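Local structure of putative HTH-type transcriptional regulator PF0864 (Pyrococcus furiosus, 2IA0) at residues L72-V84 with D119-L133. The protein is an AsnC-family protein of uncertain function that probably binds specific DNA sequences to regulate transcription. Sequence-based numbering, arbitrary orientation.
Sequences LKPKHLALIVLEV and DKIIALVGKNNKDEL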
loop_
_atom_site.group_PDB
_atom_site.type_symbol
_atom_site.label_atom_id
_atom_site.label_comp_id
_atom_site.label_asym_id
_atom_site.label_seq_id
_atom_site.Cartn_x
_atom_site.Cartn_y
_atom_site.Cartn_z
ATOM N N LEU A 72 10.997 11.037 4.334
ATOM C CA LEU A 72 9.754 10.973 5.095
ATOM C C LEU A 72 9.217 9.558 5.221
ATOM O O LEU A 72 8.231 9.338 5.928
ATOM C CB LEU A 72 8.683 11.895 4.506
ATOM C CG LEU A 72 8.718 13.398 4.777
ATOM C CD1 LEU A 72 9.529 14.036 3.725
ATOM C CD2 LEU A 72 7.320 13.989 4.737
ATOM N N LYS A 73 9.849 8.608 4.539
ATOM C CA LYS A 73 9.531 7.188 4.736
ATOM C C LYS A 73 10.039 6.650 6.082
ATOM O O LYS A 73 11.143 7.009 6.516
ATOM C CB LYS A 73 10.159 6.347 3.633
ATOM C CG LYS A 73 9.433 6.422 2.320
ATOM C CD LYS A 73 9.775 5.208 1.469
ATOM C CE LYS A 73 11.227 5.161 1.015
ATOM N NZ LYS A 73 11.426 3.879 0.249
ATOM N N PRO A 74 9.259 5.765 6.742
ATOM C CA PRO A 74 9.822 5.015 7.893
ATOM C C PRO A 74 10.952 4.066 7.451
ATOM O O PRO A 74 10.841 3.399 6.406
ATOM C CB PRO A 74 8.617 4.220 8.412
ATOM C CG PRO A 74 7.722 4.046 7.223
ATOM C CD PRO A 74 7.855 5.387 6.487
ATOM N N LYS A 75 12.035 4.009 8.213
ATOM C CA LYS A 75 13.185 3.207 7.788
ATOM C C LYS A 75 13.029 1.720 8.123
ATOM O O LYS A 75 13.678 0.866 7.511
ATOM C CB LYS A 75 14.476 3.745 8.409
ATOM C CG LYS A 75 14.778 5.215 8.105
ATOM C CD LYS A 75 16.111 5.616 8.753
ATOM C CE LYS A 75 15.951 5.863 10.278
ATOM N NZ LYS A 75 17.093 5.333 11.143
ATOM N N HIS A 76 12.183 1.424 9.112
ATOM C CA HIS A 76 11.989 0.076 9.628
ATOM C C HIS A 76 10.515 -0.187 9.752
ATOM O O HIS A 76 9.789 0.544 10.418
ATOM C CB HIS A 76 12.727 -0.137 10.958
ATOM C CG HIS A 76 14.214 -0.142 10.787
ATOM N ND1 HIS A 76 15.053 0.704 11.481
ATOM C CD2 HIS A 76 15.004 -0.824 9.919
ATOM C CE1 HIS A 76 16.298 0.512 11.080
ATOM N NE2 HIS A 76 16.295 -0.407 10.131
ATOM N N LEU A 77 10.094 -1.235 9.064
ATOM C CA LEU A 77 8.708 -1.596 8.949
ATOM C C LEU A 77 8.526 -3.011 9.536
ATOM O O LEU A 77 9.467 -3.830 9.548
ATOM C CB LEU A 77 8.327 -1.513 7.475
ATOM C CG LEU A 77 6.942 -1.054 7.019
ATOM C CD1 LEU A 77 6.720 0.413 7.286
ATOM C CD2 LEU A 77 6.796 -1.342 5.544
ATOM N N ALA A 78 7.343 -3.269 10.090
ATOM C CA ALA A 78 7.000 -4.592 10.616
ATOM C C ALA A 78 5.530 -4.871 10.358
ATOM O O ALA A 78 4.680 -3.963 10.402
ATOM C CB ALA A 78 7.307 -4.696 12.095
ATOM N N LEU A 79 5.239 -6.116 10.020
ATOM C CA LEU A 79 3.869 -6.565 9.941
ATOM C C LEU A 79 3.524 -7.278 11.265
ATOM O O LEU A 79 4.314 -8.038 11.801
ATOM C CB LEU A 79 3.714 -7.489 8.740
ATOM C CG LEU A 79 2.481 -8.378 8.664
ATOM C CD1 LEU A 79 1.279 -7.527 8.193
ATOM C CD2 LEU A 79 2.776 -9.519 7.707
ATOM N N ILE A 80 2.345 -6.994 11.801
ATOM C CA ILE A 80 1.915 -7.534 13.099
ATOM C C ILE A 80 0.636 -8.322 12.920
ATOM O O ILE A 80 -0.292 -7.844 12.300
ATOM C CB ILE A 80 1.670 -6.387 14.096
ATOM C CG1 ILE A 80 2.910 -5.480 14.137
ATOM C CG2 ILE A 80 1.308 -6.939 15.499
ATOM C CD1 ILE A 80 2.842 -4.418 15.144
ATOM N N VAL A 81 0.597 -9.544 13.435
ATOM C CA VAL A 81 -0.633 -10.337 13.392
ATOM C C VAL A 81 -1.098 -10.720 14.790
ATOM O O VAL A 81 -0.419 -11.440 15.513
ATOM C CB VAL A 81 -0.518 -11.577 12.484
ATOM C CG1 VAL A 81 -1.915 -12.248 12.309
ATOM C CG2 VAL A 81 0.073 -11.180 11.122
ATOM N N LEU A 82 -2.264 -10.194 15.156
ATOM C CA LEU A 82 -2.886 -10.404 16.451
ATOM C C LEU A 82 -4.053 -11.368 16.299
ATOM O O LEU A 82 -4.849 -11.229 15.383
ATOM C CB LEU A 82 -3.440 -9.068 16.978
ATOM C CG LEU A 82 -2.491 -7.884 17.112
ATOM C CD1 LEU A 82 -3.223 -6.739 17.763
ATOM C CD2 LEU A 82 -1.274 -8.270 17.924
ATOM N N GLU A 83 -4.178 -12.318 17.211
ATOM C CA GLU A 83 -5.344 -13.194 17.231
ATOM C C GLU A 83 -6.030 -13.056 18.586
ATOM O O GLU A 83 -5.406 -13.258 19.626
ATOM C CB GLU A 83 -4.930 -14.651 16.983
ATOM C CG GLU A 83 -6.079 -15.663 17.022
ATOM C CD GLU A 83 -5.592 -17.106 16.940
ATOM O OE1 GLU A 83 -4.397 -17.366 17.207
ATOM O OE2 GLU A 83 -6.408 -17.997 16.621
ATOM N N VAL A 84 -7.309 -12.711 18.564
ATOM C CA VAL A 84 -8.090 -12.556 19.791
ATOM C C VAL A 84 -8.537 -13.915 20.314
ATOM O O VAL A 84 -8.908 -14.793 19.534
ATOM C CB VAL A 84 -9.257 -11.560 19.590
ATOM C CG1 VAL A 84 -10.132 -11.515 20.799
ATOM C CG2 VAL A 84 -8.684 -10.150 19.341
ATOM N N ASP A 119 -11.418 -13.114 13.947
ATOM C CA ASP A 119 -10.590 -13.031 15.163
ATOM C C ASP A 119 -9.204 -12.386 15.104
ATOM O O ASP A 119 -8.584 -12.221 16.160
ATOM C CB ASP A 119 -10.514 -14.389 15.917
ATOM C CG ASP A 119 -10.178 -15.607 14.999
ATOM O OD1 ASP A 119 -10.486 -16.743 15.428
ATOM O OD2 ASP A 119 -9.630 -15.470 13.875
ATOM N N LYS A 120 -8.733 -12.002 13.904
ATOM C CA LYS A 120 -7.363 -11.423 13.738
ATOM C C LYS A 120 -7.271 -9.965 13.270
ATOM O O LYS A 120 -8.109 -9.480 12.517
ATOM C CB LYS A 120 -6.511 -12.292 12.809
ATOM C CG LYS A 120 -6.535 -13.747 13.163
ATOM C CD LYS A 120 -5.421 -14.528 12.499
ATOM C CE LYS A 120 -5.726 -16.015 12.615
ATOM N NZ LYS A 120 -7.186 -16.176 12.339
ATOM N N ILE A 121 -6.224 -9.277 13.715
ATOM C CA ILE A 121 -5.935 -7.913 13.256
ATOM C C ILE A 121 -4.551 -7.935 12.673
ATOM O O ILE A 121 -3.632 -8.475 13.272
ATOM C CB ILE A 121 -5.990 -6.850 14.365
ATOM C CG1 ILE A 121 -7.367 -6.805 15.005
ATOM C CG2 ILE A 121 -5.650 -5.447 13.839
ATOM C CD1 ILE A 121 -7.316 -7.169 16.477
ATOM N N ILE A 122 -4.442 -7.354 11.483
ATOM C CA ILE A 122 -3.215 -7.232 10.729
ATOM C C ILE A 122 -2.856 -5.747 10.714
ATOM O O ILE A 122 -3.696 -4.921 10.386
ATOM C CB ILE A 122 -3.489 -7.745 9.298
ATOM C CG1 ILE A 122 -3.810 -9.246 9.341
ATOM C CG2 ILE A 122 -2.351 -7.432 8.365
ATOM C CD1 ILE A 122 -4.399 -9.749 8.081
ATOM N N ALA A 123 -1.634 -5.412 11.109
ATOM C CA ALA A 123 -1.156 -4.027 11.078
ATOM C C ALA A 123 0.221 -3.884 10.447
ATOM O O ALA A 123 1.068 -4.747 10.597
ATOM C CB ALA A 123 -1.149 -3.398 12.472
ATOM N N LEU A 124 0.435 -2.775 9.754
ATOM C CA LEU A 124 1.736 -2.448 9.238
ATOM C C LEU A 124 2.249 -1.215 9.980
ATOM O O LEU A 124 1.613 -0.161 10.001
ATOM C CB LEU A 124 1.681 -2.249 7.725
ATOM C CG LEU A 124 3.039 -2.391 7.045
ATOM C CD1 LEU A 124 3.411 -3.880 6.773
ATOM C CD2 LEU A 124 3.069 -1.573 5.753
ATOM N N VAL A 125 3.399 -1.372 10.619
ATOM C CA VAL A 125 3.959 -0.304 11.432
ATOM C C VAL A 125 5.347 0.150 10.956
ATOM O O VAL A 125 6.246 -0.669 10.726
ATOM C CB VAL A 125 3.954 -0.692 12.954
ATOM C CG1 VAL A 125 4.459 0.459 13.809
ATOM C CG2 VAL A 125 2.512 -1.078 13.403
ATOM N N GLY A 126 5.501 1.462 10.815
ATOM C CA GLY A 126 6.786 2.059 10.511
ATOM C C GLY A 126 7.377 2.931 11.604
ATOM O O GLY A 126 6.710 3.810 12.161
ATOM N N LYS A 127 8.635 2.669 11.932
ATOM C CA LYS A 127 9.385 3.528 12.837
ATOM C C LYS A 127 10.753 3.752 12.235
ATOM O O LYS A 127 11.063 3.240 11.165
ATOM C CB LYS A 127 9.521 2.917 14.237
ATOM C CG LYS A 127 8.209 2.587 14.941
ATOM C CD LYS A 127 7.585 3.832 15.487
ATOM C CE LYS A 127 6.129 3.606 15.830
ATOM N NZ LYS A 127 5.662 4.853 16.468
ATOM N N ASN A 128 11.573 4.513 12.939
ATOM C CA ASN A 128 12.899 4.842 12.453
ATOM C C ASN A 128 14.035 3.953 12.975
ATOM O O ASN A 128 15.050 3.841 12.304
ATOM C CB ASN A 128 13.157 6.344 12.615
ATOM C CG ASN A 128 12.288 7.189 11.658
ATOM O OD1 ASN A 128 11.936 6.755 10.540
ATOM N ND2 ASN A 128 11.936 8.390 12.096
ATOM N N ASN A 129 13.843 3.309 14.135
ATOM C CA ASN A 129 14.774 2.288 14.668
ATOM C C ASN A 129 14.082 0.963 14.979
ATOM O O ASN A 129 12.925 0.764 14.626
ATOM C CB ASN A 129 15.461 2.744 15.956
ATOM C CG ASN A 129 16.112 4.077 15.835
ATOM O OD1 ASN A 129 15.746 5.010 16.553
ATOM N ND2 ASN A 129 17.104 4.188 14.949
ATOM N N LYS A 130 14.780 0.099 15.720
ATOM C CA LYS A 130 14.390 -1.311 15.891
ATOM C C LYS A 130 13.350 -1.804 16.916
ATOM O O LYS A 130 12.758 -2.854 16.635
ATOM C CB LYS A 130 15.613 -2.247 15.893
ATOM C CG LYS A 130 16.004 -2.678 14.486
ATOM C CD LYS A 130 16.725 -4.017 14.462
ATOM C CE LYS A 130 17.645 -4.118 13.257
ATOM N NZ LYS A 130 16.906 -3.931 11.975
ATOM N N ASP A 131 13.078 -1.199 18.083
ATOM C CA ASP A 131 13.790 -0.223 18.947
ATOM C C ASP A 131 12.764 0.849 19.310
ATOM O O ASP A 131 12.212 0.811 20.408
ATOM C CB ASP A 131 15.114 0.338 18.447
ATOM C CG ASP A 131 15.968 0.896 19.586
ATOM O OD1 ASP A 131 15.605 0.697 20.769
ATOM O OD2 ASP A 131 17.007 1.534 19.304
ATOM N N GLU A 132 12.453 1.752 18.387
ATOM C CA GLU A 132 11.164 2.434 18.453
ATOM C C GLU A 132 10.013 1.408 18.238
ATOM O O GLU A 132 8.931 1.551 18.795
ATOM C CB GLU A 132 11.101 3.602 17.449
ATOM C CG GLU A 132 11.571 4.965 18.014
ATOM C CD GLU A 132 11.694 6.069 16.952
ATOM O OE1 GLU A 132 10.972 6.023 15.923
ATOM O OE2 GLU A 132 12.521 6.999 17.146
ATOM N N LEU A 133 10.274 0.365 17.447
ATOM C CA LEU A 133 9.326 -0.732 17.222
ATOM C C LEU A 133 9.135 -1.632 18.446
ATOM O O LEU A 133 8.010 -1.972 18.803
ATOM C CB LEU A 133 9.767 -1.575 16.022
ATOM C CG LEU A 133 9.122 -1.245 14.674
ATOM C CD1 LEU A 133 10.114 -1.318 13.517
ATOM C CD2 LEU A 133 7.954 -2.193 14.447
#
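With its ring carbon CG anti to the carbonyl carbon (chi1 -69°), His76 swings its imidazole over to the turn after strand 120-127, and Lys75, bent at chi3 and chi4, curls its ammonium back to the same place. Both end on one backbone oxygen: Lys75 NZ donates to Asn128 O at 2.8 Å, tilted out of the carbonyl plane, and His76 ND1 adds a weak bond of 3.2 Å, bent to 131°. Asn129 CA lies at the edge of the imidazole, while His76 CB rests on Leu133 CD1, 3.8 Å away. Were His76 cut back to an alanine, Asn128 O would probably keep only the lysine bond of the two, and a gap would be likely beside Asn129. Lys75 and His76 together face Lys127 in a classic beta bulge. Beyond it, strands 76-84 and 120-127 run antiparallel, with paired backbone bonds at His76-Lys127, Ala78-Val125, Ile80-Ala123 and Leu82-Ile121. On one face the side chains of Leu77 and Leu124 cross at a slant, their CD2 methyls 3.7 Å apart, and those of Leu79 and Ile122 run side by side, pointing the same way, with Leu79 CD1 3.6 Å from Ile122 CG2; Leu79 also meets Leu79 of the second subunit. Gly126 leaves room there for Pro74, whose CB sits 3.5 Å from Gly126 CA. The other face brings Ala78 CB to 3.5 Å from Leu133 CD2, at the start of helix 132-140, and packs Ile121 against Ile97 and Ile100 of helix 91-105. These are the two central strands of a four-stranded antiparallel sheet backed by helices, the ferredoxin-like alpha+beta core of the C-terminal dimerisation domain in AsnC-family regulators.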